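Local coordinates for protein 11S globulin isoform 1 (Cocos nucifera, PDB 5WPW) that serves as a hexameric 11S seed storage globulin of the cupin family, a nutrient reservoir in coconut and a potential food allergen, at the interface of chains A and B. Sequence-based numbering; all coordinates share one arbitrary frame. Chains: chain A/B, 11S globulin isoform 1.

The interface of chains A and B. Residues chain A 402-403, 406-407; chain B 192-194, 198.
A:Val403 splits its two methyls between two partners on chain B. CG2 packs against the isobutyl end of B:Leu198, 3.8 Å from CD2, while CG1 reaches toward the phenyl ring of B:Phe192, 4.1 Å from CD2 and as far from CE2. With CG1 anti to the backbone N (chi1 158°), the valine fork straddles the two groups. B:Leu198 CD2 does double duty: besides the valine, it sits over one face of the A:Arg402 guanidinium, 3.8 Å above its plane and shifted toward the rim. Bends at chi2 and chi3 fold the arginine chain round this methyl, which also touches CB of A:Arg402.

Farther along, A:Thr406 turns its methyl toward the backbone of B:Phe192 and B:Gly193; CG2 lies 3.9 Å from CA of B:Gly193. Its hydroxyl faces back into chain A, where OG1 donates to the A:Arg402 carbonyl O at 2.6 Å, tilted somewhat from the carbonyl plane. This bond probably helps hold the rotation (chi1 -63°, OG1 beside the backbone N) that turns the methyl toward chain B. B:Val194 CG1 lies 3.9 Å from A:Thr406 OG1 and equally far from A:Arg402 O, the two ends of that bond.

The patch joins the end of helix 397-405 of chain A to the turn between helices 185-192 and 196-202 of chain B, one piece of the subunit packing in the hexamer. B:Gly193 makes that turn with a positive phi of 70°. Beside the apolar contacts, a water links the helix ends: it meets the carbonyl O of A:Val403 and of B:Phe192, and A:Arg407 N donates to the water O at 2.8 Å.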
loop_
_atom_site.group_PDB
_atom_site.type_symbol
_atom_site.label_atom_id
_atom_site.label_comp_id
_atom_site.label_asym_id
_atom_site.label_seq_id
_atom_site.Cartn_x
_atom_site.Cartn_y
_atom_site.Cartn_z
ATOM N N ARG A 402 -26.588 35.403 5.119
ATOM C CA ARG A 402 -26.899 35.496 3.696
ATOM C C ARG A 402 -25.716 35.036 2.857
ATOM O O ARG A 402 -25.890 34.345 1.847
ATOM C CB ARG A 402 -27.297 36.923 3.331
ATOM C CG ARG A 402 -28.782 37.201 3.517
ATOM C CD ARG A 402 -29.020 38.578 4.106
ATOM N NE ARG A 402 -28.667 39.652 3.186
ATOM C CZ ARG A 402 -28.304 40.870 3.576
ATOM N NH1 ARG A 402 -28.253 41.169 4.876
ATOM N NH2 ARG A 402 -27.989 41.790 2.674
ATOM N N VAL A 403 -24.504 35.405 3.264
ATOM C CA VAL A 403 -23.316 34.943 2.556
ATOM C C VAL A 403 -23.215 33.424 2.639
ATOM O O VAL A 403 -22.834 32.751 1.670
ATOM C CB VAL A 403 -22.066 35.637 3.123
ATOM C CG1 VAL A 403 -20.806 34.835 2.829
ATOM C CG2 VAL A 403 -21.946 37.054 2.589
ATOM N N THR A 406 -27.352 31.486 1.351
ATOM C CA THR A 406 -28.111 31.778 0.142
ATOM C C THR A 406 -27.913 30.696 -0.912
ATOM O O THR A 406 -28.877 30.263 -1.551
ATOM C CB THR A 406 -27.739 33.147 -0.424
ATOM O OG1 THR A 406 -28.076 34.176 0.519
ATOM C CG2 THR A 406 -28.520 33.382 -1.704
ATOM N N ARG A 407 -26.674 30.239 -1.100
ATOM C CA ARG A 407 -26.353 29.140 -2.007
ATOM C C ARG A 407 -26.033 27.845 -1.272
ATOM O O ARG A 407 -25.546 26.890 -1.897
ATOM C CB ARG A 407 -25.157 29.507 -2.882
ATOM C CG ARG A 407 -25.403 30.657 -3.798
ATOM C CD ARG A 407 -26.049 30.184 -5.051
ATOM N NE ARG A 407 -25.578 30.979 -6.165
ATOM C CZ ARG A 407 -26.279 31.192 -7.266
ATOM N NH1 ARG A 407 -27.480 30.658 -7.387
ATOM N NH2 ARG A 407 -25.772 31.926 -8.248
ATOM N N PHE B 192 -22.489 34.451 -5.178
ATOM C CA PHE B 192 -22.988 34.281 -3.819
ATOM C C PHE B 192 -24.504 34.413 -3.719
ATOM O O PHE B 192 -25.068 34.043 -2.687
ATOM C CB PHE B 192 -22.306 35.281 -2.880
ATOM C CG PHE B 192 -20.867 34.908 -2.527
ATOM C CD1 PHE B 192 -19.993 34.444 -3.498
ATOM C CD2 PHE B 192 -20.409 35.011 -1.233
ATOM C CE1 PHE B 192 -18.682 34.091 -3.183
ATOM C CE2 PHE B 192 -19.086 34.660 -0.907
ATOM C CZ PHE B 192 -18.230 34.201 -1.891
ATOM N N GLY B 193 -25.176 34.877 -4.767
ATOM C CA GLY B 193 -26.621 35.038 -4.704
ATOM C C GLY B 193 -27.066 36.165 -3.794
ATOM O O GLY B 193 -28.094 36.045 -3.122
ATOM N N VAL B 194 -26.327 37.266 -3.764
ATOM C CA VAL B 194 -26.609 38.383 -2.875
ATOM C C VAL B 194 -26.478 39.688 -3.650
ATOM O O VAL B 194 -26.213 39.701 -4.855
ATOM C CB VAL B 194 -25.687 38.398 -1.643
ATOM C CG1 VAL B 194 -25.869 37.114 -0.842
ATOM C CG2 VAL B 194 -24.231 38.602 -2.083
ATOM N N LEU B 198 -23.377 43.817 -0.199
ATOM C CA LEU B 198 -22.795 42.736 0.582
ATOM C C LEU B 198 -21.566 42.144 -0.103
ATOM O O LEU B 198 -20.550 41.885 0.555
ATOM C CB LEU B 198 -23.850 41.664 0.830
ATOM C CG LEU B 198 -23.484 40.583 1.829
ATOM C CD1 LEU B 198 -23.004 41.208 3.127
ATOM C CD2 LEU B 198 -24.683 39.666 2.052
HETATM O O HOH W 1 -24.457 31.914 -0.491
#